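Local coordinates for major capsid protein (Paramecium bursaria Chlorella virus 1, PDB 5TIP), which forms trimeric capsomers that self-assemble into the roughly 190 nm icosahedral, glycosylated capsid of a large chlorella virus, at residues L92-E98 with V172-L178; I317-G321 with I373-S379; G272-A276 with P347-Y351; K77-G81 with E138-A142; A166-H170 with I425-G430. All blocks are in the same frame, centred on the assembly; numbering follows the deposited sequence.

Interaction 1: L92-E98 with V172-L178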
# COMPACT_ATOMS: atom_id res chain seq x y z
N LEU A 92 -10.47 16.98 18.91
CA LEU A 92 -9.82 16.23 19.97
C LEU A 92 -8.46 16.88 20.24
O LEU A 92 -7.42 16.42 19.77
CB LEU A 92 -9.69 14.76 19.59
CG LEU A 92 -9.61 13.76 20.73
CD1 LEU A 92 -10.88 13.85 21.56
CD2 LEU A 92 -9.42 12.35 20.20
N GLN A 93 -8.49 17.97 21.01
CA GLN A 93 -7.29 18.78 21.19
C GLN A 93 -6.19 18.00 21.88
O GLN A 93 -5.02 18.05 21.47
CB GLN A 93 -7.63 20.05 21.98
CG GLN A 93 -6.42 20.92 22.27
CD GLN A 93 -6.80 22.26 22.86
OE1 GLN A 93 -7.37 23.11 22.18
NE2 GLN A 93 -6.48 22.46 24.14
N ASP A 94 -6.53 17.28 22.95
CA ASP A 94 -5.56 16.40 23.59
C ASP A 94 -6.31 15.29 24.32
O ASP A 94 -7.45 15.48 24.74
CB ASP A 94 -4.63 17.15 24.54
CG ASP A 94 -5.37 17.92 25.62
OD1 ASP A 94 -5.91 17.28 26.55
OD2 ASP A 94 -5.40 19.17 25.55
N VAL A 95 -5.65 14.15 24.45
CA VAL A 95 -6.21 12.99 25.15
C VAL A 95 -5.11 12.38 26.01
O VAL A 95 -3.98 12.18 25.54
CB VAL A 95 -6.79 11.96 24.16
CG1 VAL A 95 -5.80 11.65 23.05
CG2 VAL A 95 -7.21 10.69 24.89
N GLU A 96 -5.43 12.11 27.27
CA GLU A 96 -4.48 11.62 28.26
C GLU A 96 -4.91 10.25 28.75
O GLU A 96 -6.07 10.05 29.11
CB GLU A 96 -4.37 12.60 29.43
CG GLU A 96 -3.39 12.18 30.51
CD GLU A 96 -3.41 13.13 31.69
OE1 GLU A 96 -4.25 14.06 31.69
OE2 GLU A 96 -2.61 12.94 32.63
N LEU A 97 -3.97 9.31 28.77
CA LEU A 97 -4.21 7.96 29.28
C LEU A 97 -3.67 7.86 30.70
O LEU A 97 -2.51 8.22 30.96
CB LEU A 97 -3.56 6.91 28.39
CG LEU A 97 -3.63 5.48 28.91
CD1 LEU A 97 -5.07 4.98 28.91
CD2 LEU A 97 -2.73 4.56 28.10
N GLU A 98 -4.50 7.37 31.62
CA GLU A 98 -4.16 7.31 33.04
C GLU A 98 -4.50 5.94 33.60
O GLU A 98 -5.61 5.43 33.39
CB GLU A 98 -4.91 8.39 33.82
CG GLU A 98 -4.65 8.39 35.31
CD GLU A 98 -5.52 9.38 36.05
OE1 GLU A 98 -5.25 10.60 35.96
OE2 GLU A 98 -6.48 8.94 36.72
N VAL A 172 -8.52 2.81 34.99
CA VAL A 172 -8.04 3.29 33.70
C VAL A 172 -8.97 4.41 33.24
O VAL A 172 -10.18 4.20 33.11
CB VAL A 172 -7.98 2.16 32.66
CG1 VAL A 172 -7.49 2.69 31.33
CG2 VAL A 172 -7.07 1.04 33.16
N LYS A 173 -8.41 5.59 33.00
CA LYS A 173 -9.20 6.76 32.65
C LYS A 173 -8.61 7.45 31.43
O LYS A 173 -7.40 7.40 31.18
CB LYS A 173 -9.29 7.74 33.83
CG LYS A 173 -10.03 7.19 35.03
CD LYS A 173 -10.26 8.26 36.08
CE LYS A 173 -11.19 9.33 35.56
NZ LYS A 173 -11.38 10.43 36.54
N LEU A 174 -9.49 8.12 30.68
CA LEU A 174 -9.11 8.95 29.55
C LEU A 174 -9.61 10.36 29.80
O LEU A 174 -10.78 10.55 30.17
CB LEU A 174 -9.69 8.41 28.24
CG LEU A 174 -9.15 7.09 27.72
CD1 LEU A 174 -10.04 6.57 26.60
CD2 LEU A 174 -7.72 7.25 27.24
N TYR A 175 -8.74 11.35 29.62
CA TYR A 175 -9.08 12.75 29.84
C TYR A 175 -9.03 13.47 28.50
O TYR A 175 -7.96 13.62 27.90
CB TYR A 175 -8.12 13.39 30.84
CG TYR A 175 -8.26 12.82 32.23
CD1 TYR A 175 -9.20 13.32 33.13
CD2 TYR A 175 -7.46 11.76 32.64
CE1 TYR A 175 -9.33 12.78 34.40
CE2 TYR A 175 -7.58 11.22 33.91
CZ TYR A 175 -8.52 11.74 34.78
OH TYR A 175 -8.64 11.20 36.04
N PHE A 176 -10.19 13.93 28.03
CA PHE A 176 -10.29 14.61 26.75
C PHE A 176 -10.38 16.12 26.96
O PHE A 176 -10.96 16.60 27.94
CB PHE A 176 -11.50 14.12 25.96
CG PHE A 176 -11.49 12.65 25.68
CD1 PHE A 176 -10.85 12.15 24.56
CD2 PHE A 176 -12.11 11.76 26.54
CE1 PHE A 176 -10.84 10.79 24.29
CE2 PHE A 176 -12.10 10.40 26.28
CZ PHE A 176 -11.46 9.92 25.16
N THR A 177 -9.82 16.86 26.01
CA THR A 177 -9.95 18.31 25.96
C THR A 177 -10.40 18.68 24.56
O THR A 177 -9.73 18.34 23.58
CB THR A 177 -8.63 19.01 26.29
OG1 THR A 177 -8.22 18.67 27.62
CG2 THR A 177 -8.78 20.52 26.19
N LEU A 178 -11.55 19.35 24.45
CA LEU A 178 -12.11 19.71 23.16
C LEU A 178 -11.61 21.07 22.72
O LEU A 178 -11.47 21.99 23.54
CB LEU A 178 -13.63 19.70 23.20
CG LEU A 178 -14.30 18.37 23.52
CD1 LEU A 178 -15.79 18.47 23.26
CD2 LEU A 178 -13.68 17.24 22.71
O HOH W 1 -9.76 24.27 24.45

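Interaction 2: I317-G321 with I373-S379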
# COMPACT_ATOMS: atom_id res chain seq x y z
N ILE A 317 21.70 17.51 14.19
CA ILE A 317 21.54 17.28 15.62
C ILE A 317 22.93 17.22 16.24
O ILE A 317 23.84 16.58 15.70
CB ILE A 317 20.75 15.99 15.91
CG1 ILE A 317 19.36 16.07 15.29
CG2 ILE A 317 20.66 15.75 17.41
CD1 ILE A 317 18.56 14.79 15.45
N GLN A 318 23.09 17.90 17.38
CA GLN A 318 24.34 17.89 18.12
C GLN A 318 24.15 17.13 19.42
O GLN A 318 23.16 17.32 20.13
CB GLN A 318 24.83 19.32 18.40
CG GLN A 318 25.22 20.10 17.15
CD GLN A 318 25.95 21.39 17.48
OE1 GLN A 318 26.65 21.49 18.48
NE2 GLN A 318 25.78 22.39 16.62
N LEU A 319 25.12 16.28 19.74
CA LEU A 319 25.09 15.45 20.94
C LEU A 319 26.29 15.83 21.79
O LEU A 319 27.43 15.50 21.46
CB LEU A 319 25.12 13.96 20.56
CG LEU A 319 24.67 12.91 21.57
CD1 LEU A 319 24.34 11.62 20.84
CD2 LEU A 319 25.74 12.66 22.63
N ASN A 320 26.02 16.54 22.89
CA ASN A 320 27.06 17.03 23.79
C ASN A 320 28.07 17.91 23.04
O ASN A 320 29.28 17.80 23.24
CB ASN A 320 27.76 15.88 24.51
CG ASN A 320 26.83 15.13 25.45
OD1 ASN A 320 25.95 15.73 26.07
ND2 ASN A 320 27.02 13.82 25.55
N GLY A 321 27.56 18.78 22.17
CA GLY A 321 28.37 19.72 21.44
C GLY A 321 28.96 19.21 20.14
O GLY A 321 29.43 20.02 19.33
N ILE A 373 22.14 11.44 27.73
CA ILE A 373 22.72 12.53 26.96
C ILE A 373 22.45 13.82 27.71
O ILE A 373 21.29 14.19 27.93
CB ILE A 373 22.15 12.58 25.53
CG1 ILE A 373 22.32 11.23 24.84
CG2 ILE A 373 22.83 13.69 24.74
CD1 ILE A 373 21.65 11.15 23.50
N ASP A 374 23.52 14.52 28.10
CA ASP A 374 23.36 15.76 28.84
C ASP A 374 22.86 16.88 27.94
O ASP A 374 21.97 17.65 28.33
CB ASP A 374 24.68 16.16 29.49
CG ASP A 374 25.03 15.27 30.68
OD1 ASP A 374 24.10 14.70 31.28
OD2 ASP A 374 26.23 15.16 31.00
N ASN A 375 23.40 17.00 26.73
CA ASN A 375 23.05 18.07 25.81
C ASN A 375 22.74 17.48 24.44
O ASN A 375 23.64 16.98 23.76
CB ASN A 375 24.18 19.10 25.71
CG ASN A 375 23.80 20.32 24.88
OD1 ASN A 375 23.37 20.20 23.73
ND2 ASN A 375 23.95 21.50 25.47
N ALA A 376 21.47 17.54 24.05
CA ALA A 376 21.04 17.21 22.71
C ALA A 376 20.39 18.45 22.11
O ALA A 376 19.48 19.02 22.70
CB ALA A 376 20.05 16.04 22.71
N THR A 377 20.87 18.85 20.93
CA THR A 377 20.46 20.11 20.33
C THR A 377 20.11 19.91 18.87
O THR A 377 20.82 19.20 18.15
CB THR A 377 21.56 21.17 20.47
OG1 THR A 377 21.87 21.35 21.86
CG2 THR A 377 21.12 22.49 19.88
N LEU A 378 19.02 20.53 18.43
CA LEU A 378 18.62 20.55 17.03
C LEU A 378 19.04 21.89 16.43
O LEU A 378 18.43 22.92 16.73
CB LEU A 378 17.12 20.32 16.89
CG LEU A 378 16.56 20.37 15.47
CD1 LEU A 378 17.12 19.24 14.62
CD2 LEU A 378 15.04 20.34 15.49
N SER A 379 20.07 21.87 15.60
CA SER A 379 20.57 23.08 14.96
C SER A 379 19.83 23.29 13.65
O SER A 379 19.87 22.43 12.76
CB SER A 379 22.08 22.98 14.72
OG SER A 379 22.58 24.18 14.16
O HOH W 2 25.64 13.06 28.19

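Interaction 3: G272-A276 with P347-Y351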
# COMPACT_ATOMS: atom_id res chain seq x y z
N GLY A 272 -2.89 22.57 11.06
CA GLY A 272 -2.21 21.75 10.09
C GLY A 272 -1.45 22.49 9.02
O GLY A 272 -0.96 21.86 8.08
N GLN A 273 -1.34 23.82 9.11
CA GLN A 273 -0.58 24.59 8.13
C GLN A 273 0.89 24.48 8.47
O GLN A 273 1.38 25.13 9.40
CB GLN A 273 -1.04 26.04 8.10
CG GLN A 273 -0.36 26.84 6.99
CD GLN A 273 -0.50 28.34 7.16
OE1 GLN A 273 -1.37 28.82 7.88
NE2 GLN A 273 0.37 29.09 6.49
N TYR A 274 1.62 23.66 7.72
CA TYR A 274 3.04 23.45 7.92
C TYR A 274 3.89 24.12 6.85
O TYR A 274 5.12 24.05 6.92
CB TYR A 274 3.36 21.96 7.97
CG TYR A 274 2.66 21.22 9.09
CD1 TYR A 274 2.49 21.81 10.34
CD2 TYR A 274 2.18 19.93 8.91
CE1 TYR A 274 1.86 21.13 11.37
CE2 TYR A 274 1.55 19.25 9.93
CZ TYR A 274 1.39 19.85 11.16
OH TYR A 274 0.77 19.18 12.18
N THR A 275 3.27 24.75 5.86
CA THR A 275 3.98 25.40 4.77
C THR A 275 3.44 26.80 4.57
O THR A 275 2.42 27.19 5.15
CB THR A 275 3.87 24.59 3.47
OG1 THR A 275 2.48 24.30 3.21
CG2 THR A 275 4.64 23.28 3.58
N ALA A 276 4.13 27.57 3.74
CA ALA A 276 3.74 28.94 3.47
C ALA A 276 2.60 29.00 2.46
O ALA A 276 2.48 28.15 1.58
CB ALA A 276 4.93 29.75 2.96
N PRO A 347 3.98 14.95 3.36
CA PRO A 347 3.84 16.31 2.83
C PRO A 347 4.94 17.23 3.33
O PRO A 347 5.54 17.00 4.38
CB PRO A 347 2.46 16.75 3.36
CG PRO A 347 2.23 15.89 4.56
CD PRO A 347 2.86 14.57 4.23
N ALA A 348 5.22 18.26 2.55
CA ALA A 348 6.26 19.22 2.91
C ALA A 348 5.93 19.88 4.24
O ALA A 348 4.77 20.09 4.59
CB ALA A 348 6.42 20.27 1.82
N GLY A 349 6.98 20.21 4.99
CA GLY A 349 6.83 20.84 6.28
C GLY A 349 6.84 19.89 7.46
O GLY A 349 6.85 20.35 8.61
N VAL A 350 6.85 18.58 7.22
CA VAL A 350 6.95 17.57 8.26
C VAL A 350 8.27 16.85 8.08
O VAL A 350 8.58 16.39 6.98
CB VAL A 350 5.77 16.59 8.22
CG1 VAL A 350 5.87 15.59 9.36
CG2 VAL A 350 4.45 17.34 8.29
N TYR A 351 9.04 16.75 9.16
CA TYR A 351 10.40 16.23 9.09
C TYR A 351 10.58 15.09 10.08
O TYR A 351 9.90 15.02 11.11
CB TYR A 351 11.43 17.33 9.36
CG TYR A 351 11.21 18.57 8.52
CD1 TYR A 351 11.78 18.67 7.25
CD2 TYR A 351 10.44 19.62 8.97
CE1 TYR A 351 11.59 19.79 6.48
CE2 TYR A 351 10.24 20.75 8.20
CZ TYR A 351 10.82 20.83 6.95
OH TYR A 351 10.62 21.95 6.18
O HOH W 3 7.18 23.00 8.68
O HOH W 4 8.31 24.32 6.55

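Interaction 4: K77-G81 with E138-A142. With XYP (beta-D-xylopyranose), chain F; FUC (alpha-L-fucopyranose), chain B; GLA (alpha-D-galactopyranose), chain G; GLA (alpha-D-galactopyranose), chain C.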
# COMPACT_ATOMS: atom_id res chain seq x y z
N LYS A 77 -21.23 21.27 9.48
CA LYS A 77 -20.30 22.23 8.91
C LYS A 77 -21.01 23.54 8.58
O LYS A 77 -22.18 23.55 8.20
CB LYS A 77 -19.64 21.66 7.65
CG LYS A 77 -20.56 21.48 6.46
CD LYS A 77 -20.01 20.46 5.47
CE LYS A 77 -18.58 20.79 5.05
NZ LYS A 77 -18.49 22.06 4.28
N GLY A 78 -20.29 24.65 8.75
CA GLY A 78 -20.82 25.97 8.50
C GLY A 78 -20.30 26.65 7.26
O GLY A 78 -20.57 27.85 7.07
N GLY A 79 -19.55 25.95 6.41
CA GLY A 79 -19.07 26.51 5.16
C GLY A 79 -19.29 25.54 4.02
O GLY A 79 -19.80 24.43 4.20
N ASN A 80 -18.88 25.98 2.83
CA ASN A 80 -19.07 25.17 1.63
C ASN A 80 -17.88 24.26 1.38
O ASN A 80 -17.20 23.83 2.32
CB ASN A 80 -19.33 26.07 0.42
CG ASN A 80 -20.68 26.75 0.48
OD1 ASN A 80 -21.67 26.15 0.88
ND2 ASN A 80 -20.72 28.02 0.09
N GLY A 81 -17.61 23.95 0.11
CA GLY A 81 -16.56 23.00 -0.20
C GLY A 81 -15.18 23.55 0.11
O GLY A 81 -14.87 24.71 -0.18
N GLU A 138 -19.27 18.67 0.50
CA GLU A 138 -20.52 18.97 1.18
C GLU A 138 -20.67 20.47 1.40
O GLU A 138 -19.70 21.22 1.47
CB GLU A 138 -20.59 18.22 2.52
CG GLU A 138 -20.76 16.71 2.39
CD GLU A 138 -19.45 15.97 2.26
OE1 GLU A 138 -18.43 16.60 1.89
OE2 GLU A 138 -19.42 14.75 2.52
N LEU A 139 -21.92 20.90 1.53
CA LEU A 139 -22.26 22.31 1.64
C LEU A 139 -22.63 22.67 3.08
O LEU A 139 -22.56 21.84 3.99
CB LEU A 139 -23.40 22.66 0.69
CG LEU A 139 -23.17 22.34 -0.79
CD1 LEU A 139 -24.45 22.54 -1.58
CD2 LEU A 139 -22.05 23.19 -1.35
N VAL A 140 -23.02 23.93 3.28
CA VAL A 140 -23.41 24.40 4.60
C VAL A 140 -24.54 23.55 5.14
O VAL A 140 -25.46 23.17 4.41
CB VAL A 140 -23.81 25.89 4.54
CG1 VAL A 140 -24.14 26.41 5.93
CG2 VAL A 140 -22.71 26.71 3.91
N GLY A 141 -24.47 23.23 6.43
CA GLY A 141 -25.51 22.48 7.10
C GLY A 141 -25.42 20.98 6.97
O GLY A 141 -26.29 20.28 7.49
N ALA A 142 -24.37 20.49 6.31
CA ALA A 142 -24.18 19.06 6.17
C ALA A 142 -23.78 18.48 7.52
O ALA A 142 -22.88 18.99 8.18
CB ALA A 142 -23.11 18.77 5.13
C1 XYP F . -17.86 24.48 -4.74
C2 XYP F . -18.73 25.01 -3.60
C3 XYP F . -20.12 25.35 -4.11
C4 XYP F . -20.03 26.26 -5.33
C5 XYP F . -19.07 25.68 -6.36
O2 XYP F . -18.82 24.02 -2.57
O3 XYP F . -20.86 26.00 -3.08
O4 XYP F . -21.33 26.41 -5.91
O5 XYP F . -17.80 25.48 -5.75
C1 FUC B . -13.24 23.84 -3.36
C2 FUC B . -13.76 25.19 -3.83
C3 FUC B . -14.45 25.01 -5.18
C4 FUC B . -15.57 23.99 -5.03
C5 FUC B . -15.00 22.70 -4.45
C6 FUC B . -16.09 21.65 -4.24
O2 FUC B . -12.68 26.12 -3.95
O3 FUC B . -14.96 26.25 -5.67
O4 FUC B . -16.58 24.53 -4.16
O5 FUC B . -14.36 22.98 -3.21
C1 GLA G . -30.60 24.81 2.51
C2 GLA G . -29.50 24.61 1.49
C3 GLA G . -28.87 23.24 1.71
C4 GLA G . -28.33 23.19 3.13
C5 GLA G . -29.44 23.45 4.13
C6 GLA G . -28.93 23.46 5.57
O2 GLA G . -30.09 24.69 0.19
O3 GLA G . -27.81 22.99 0.79
O4 GLA G . -27.33 24.21 3.26
O5 GLA G . -30.07 24.71 3.84
O6 GLA G . -30.02 23.45 6.49
C1 GLA C . -12.91 27.45 -3.47
C2 GLA C . -11.64 28.15 -3.92
C3 GLA C . -10.46 27.72 -3.06
C4 GLA C . -10.79 27.90 -1.59
C5 GLA C . -12.11 27.22 -1.25
C6 GLA C . -12.48 27.47 0.21
O2 GLA C . -11.37 27.83 -5.29
O3 GLA C . -9.31 28.51 -3.39
O4 GLA C . -10.87 29.29 -1.27
O5 GLA C . -13.15 27.72 -2.09
O6 GLA C . -11.35 27.19 1.04

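Interaction 5: A166-H170 with I425-G430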
# COMPACT_ATOMS: atom_id res chain seq x y z
N ALA A 166 -6.18 -7.71 35.07
CA ALA A 166 -4.99 -7.69 35.90
C ALA A 166 -4.81 -6.36 36.64
O ALA A 166 -3.76 -6.15 37.26
CB ALA A 166 -3.75 -7.98 35.05
N LEU A 167 -5.80 -5.48 36.58
CA LEU A 167 -5.73 -4.15 37.19
C LEU A 167 -6.94 -3.91 38.08
O LEU A 167 -7.59 -2.87 38.01
CB LEU A 167 -5.65 -3.07 36.11
CG LEU A 167 -4.42 -3.00 35.21
CD1 LEU A 167 -4.65 -2.00 34.09
CD2 LEU A 167 -3.18 -2.63 36.01
N GLN A 168 -7.25 -4.87 38.96
CA GLN A 168 -8.48 -4.75 39.75
C GLN A 168 -8.42 -3.62 40.77
O GLN A 168 -9.48 -3.20 41.26
CB GLN A 168 -8.79 -6.07 40.47
CG GLN A 168 -7.80 -6.46 41.56
CD GLN A 168 -8.31 -7.61 42.40
OE1 GLN A 168 -9.51 -7.84 42.50
NE2 GLN A 168 -7.39 -8.35 43.01
N TYR A 169 -7.24 -3.12 41.11
CA TYR A 169 -7.10 -2.04 42.07
C TYR A 169 -6.69 -0.72 41.44
O TYR A 169 -6.48 0.26 42.17
CB TYR A 169 -6.11 -2.41 43.18
CG TYR A 169 -6.44 -3.69 43.89
CD1 TYR A 169 -7.64 -3.84 44.58
CD2 TYR A 169 -5.55 -4.76 43.91
CE1 TYR A 169 -7.95 -5.00 45.24
CE2 TYR A 169 -5.85 -5.93 44.57
CZ TYR A 169 -7.05 -6.05 45.24
OH TYR A 169 -7.36 -7.21 45.90
N HIS A 170 -6.56 -0.66 40.12
CA HIS A 170 -6.20 0.57 39.43
C HIS A 170 -7.26 0.91 38.39
O HIS A 170 -7.72 0.03 37.65
CB HIS A 170 -4.83 0.46 38.76
CG HIS A 170 -3.69 0.88 39.64
ND1 HIS A 170 -2.40 0.98 39.19
CD2 HIS A 170 -3.67 1.22 40.95
CE1 HIS A 170 -1.62 1.37 40.18
NE2 HIS A 170 -2.36 1.52 41.26
N ILE A 425 2.70 -4.90 35.48
CA ILE A 425 1.38 -5.09 36.07
C ILE A 425 1.45 -6.29 37.00
O ILE A 425 1.74 -7.41 36.55
CB ILE A 425 0.30 -5.28 34.99
CG1 ILE A 425 0.19 -4.02 34.13
CG2 ILE A 425 -1.03 -5.62 35.63
CD1 ILE A 425 -0.80 -4.13 33.01
N MET A 426 1.18 -6.07 38.28
CA MET A 426 1.27 -7.12 39.28
C MET A 426 0.42 -6.72 40.48
O MET A 426 0.33 -5.54 40.82
CB MET A 426 2.72 -7.37 39.70
CG MET A 426 2.91 -8.56 40.62
SD MET A 426 4.60 -8.73 41.25
CE MET A 426 4.62 -7.44 42.49
N SER A 427 -0.20 -7.72 41.10
CA SER A 427 -1.01 -7.53 42.31
C SER A 427 -2.14 -6.53 42.08
O SER A 427 -2.48 -5.73 42.96
CB SER A 427 -0.14 -7.10 43.50
OG SER A 427 0.80 -8.11 43.83
N GLY A 428 -2.72 -6.56 40.88
CA GLY A 428 -3.84 -5.71 40.56
C GLY A 428 -3.52 -4.26 40.29
O GLY A 428 -4.44 -3.43 40.24
N MET A 429 -2.24 -3.91 40.14
CA MET A 429 -1.83 -2.53 39.92
C MET A 429 -0.78 -2.47 38.82
O MET A 429 -0.03 -3.42 38.61
CB MET A 429 -1.29 -1.90 41.21
CG MET A 429 -2.32 -1.77 42.32
SD MET A 429 -1.59 -1.24 43.88
CE MET A 429 -0.34 -2.49 44.12
N GLY A 430 -0.75 -1.34 38.13
CA GLY A 430 0.21 -1.13 37.07
C GLY A 430 0.98 0.16 37.28
O GLY A 430 0.47 1.14 37.83
O HOH W 5 -2.18 -8.31 38.83

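Interaction 1: L92-E98 with V172-L178
Strands 92-98 and 172-178 are antiparallel neighbours in one sheet of the N-terminal jelly roll, the fold expected of this double-jelly-roll capsid family; their axes approach to 4.6 Å at 168°. Backbone polar groups are satisfied in pairs: Glu96 N to Tyr175 O and Tyr175 N to Glu96 O, both 3.0 Å, then Glu98 N to Lys173 O at 2.9 Å and Lys173 N to Glu98 O at 2.8 Å. Gln93 and Asp94 both face Thr177, a classic beta bulge: Thr177 O receives weak bonds from Gln93 N (2.9 Å) and Asp94 N (3.4 Å), whereas Thr177 N gives Asp94 O a regular one at 3.0 Å. Leu92, Val95, Leu97, Leu174, Phe176 and Leu178 lie on the apolar face, which packs against strand 65-76. On the other face, Glu96 pairs with Arg103 in a salt bridge, and Thr177 OG1, also bonded to Lys54, donates to Asp94 OD1 at 2.9 Å. Tyr175 OH accepts from Lys173 NZ at 2.9 Å and donates to Glu98 OE2 at 3.2 Å.

Interaction 2: I317-G321 with I373-S379
The axes of strands 317-319 and 376-379 run antiparallel at 156° and approach to 4.6 Å, with Ile317 opposite Leu378 and Leu319 opposite Ala376. Between them Gln318 and Thr377 are the hydrogen-bonded pair: Gln318 N to Thr377 O is 2.7 Å and Thr377 N to Gln318 O is 2.9 Å. The ladder runs on past the strand into the turn, where Asn320 N donates to Asn375 O at 2.6 Å. Asn320 has positive phi (57°), and its side chain replaces the backbone as acceptor, with OD1 taking the proton of Asn375 N at 2.9 Å. On the buried face Ile317 CG1 meets Leu378 CD1 at 3.9 Å and Leu319 CD2 meets Ile373 CG2 at 3.7 Å; Leu319 and Ile373 also pack on Ser5 and Ala9 of a second subunit. Thr377 OG1 donates to Asn375 OD1 at 2.7 Å on the other face. Strand 376-387 thus flanks the 312-319/322-329 beta hairpin, antiparallel to its first arm, in the C-terminal jelly roll.

Interaction 3: G272-A276 with P347-Y351
This is a small, buried loop-to-turn contact, joining the long excursion after strand 257-266 to the turn that leads into strand 350-354. The two segments bury 179 Å² between them, and no direct hydrogen bond links them; van der Waals contacts and water make the connection. Tyr274 makes the closest contact between side chains, its CD2 lying 3.5 Å from Val350 CG2, while its OH reaches Asp110 at the start of helix 109-119. Thr275 CG2 sits 3.3 Å from Ala348 O and 3.9 Å from Ala348 CB. Between the backbones, one water lies 2.9 Å from Tyr274 O and 2.7 Å from Gly349 O, at hydrogen-bonding distance of both carbonyls. A second donates to Tyr274 O at 3.2 Å and, weakly, to Tyr351 OH at 3.3 Å. Gly349 fits its place on two counts: its phi/psi of 95/-7° would jam a CB against the preceding carbonyl, and an ideal CB would fall 2.5 Å from Tyr274 O. These angles belong to the third position of a type II beta turn from Pro347 to Val350, closed by a weak bond from Val350 N to Pro347 O at 3.5 Å: a glycine-bearing turn at the entry to a jelly-roll strand.

Interaction 4: K77-G81 with E138-A142
Two irregular loops meet here with sugars hydrogen-bonded to their backbones, and the shortest link is striking: O4 of the chain G galactose donates to Val140 O at a very short 2.4 Å, below the usual range for such a bond. That sugar also bonds Ala393 O of a second subunit, so it spans a subunit boundary. At the other end of the contact Gly81 N donates to xylose O2 at 2.9 Å, and Asn80 CG and Leu139 CD2 lie 3.6 and 3.5 Å from xylose O3. An ideal CB on Gly81 would come within 2.8 Å of xylose O2, and one on Gly141 within 2.3 Å of C6 of the chain G galactose, so the lack of side chains at both glycines lets the sugars lie close. The loops are joined by Lys77 N to Ala142 O (3.1 Å) and Gly141 N to Lys77 O (2.9 Å). Lys77 then folds back: its NZ donates to Glu138 O at 3.2 Å and to Gly79 O of its own loop at 2.7 Å, and it makes a cation-pi contact with Trp134. Lys77 CD packs 3.5 Å from Ala142 CB. Segment 138-142 is shaped by a type II beta turn from Leu139 to Ala142, with Gly141 at phi 85° and Ala142 N bonded to Leu139 O at 3.2 Å. Asn80, Gly81 and Leu139 belong to a glycan-binding pocket, here built on paired jelly-roll loops beside a subunit interface.

Interaction 5: A166-H170 with I425-G430
A loop of the N-terminal jelly roll meets the beta hairpin of strands 412-426 and 429-432, with its type I' turn from Met426 to Met429. Ala166 comes first: its CB touches Ile425 CG2 at 3.6 Å, and its O makes a CA-H...O contact with Gly428 CA (3.3 Å) and accepts at 3.1 Å from a water that takes the proton of Gly428 N (2.7 Å). Leu167 follows, with CD2 3.7 Å from Ile425 CG2, and opens a type I turn closed by His170 N to Leu167 O at 3.2 Å. At Gln168 the chain passes the hairpin tip: an ideal CB on Gly428 would lie 3.0 Å from Gln168 CG and clash with Tyr169 CD2 at 2.5 Å. Tyr169 N donates a hydrogen bond to Gly428 O at 2.9 Å, and its ring edge faces Ser427 O, 3.4 Å from Tyr169 CD2. Last, His170 offers a ring face in a CH-pi contact, with Met429 CB 3.5 Å from the ring centroid and 15° off its normal.

From the N terminus, segment 77-81 opens interaction 4 and 92-98 opens interaction 1; the first loop closes at 138-142, before 172-178 closes the second, so the two cross, both within the N-terminal jelly roll. Interaction 5 opens at 166-170, just ahead of that closure, and also crosses interaction 1, which it touches through Leu167 CD1 and Val172 CG2, 4.0 Å apart. Its loop closes only at 425-430, joining the N-terminal and C-terminal halves and enclosing interactions 2 and 3. These cross each other within the C-terminal jelly roll: 272-276, 317-321, 347-351, 373-379. Interactions 2 and 4, with centres 48 Å apart, both reach a second subunit.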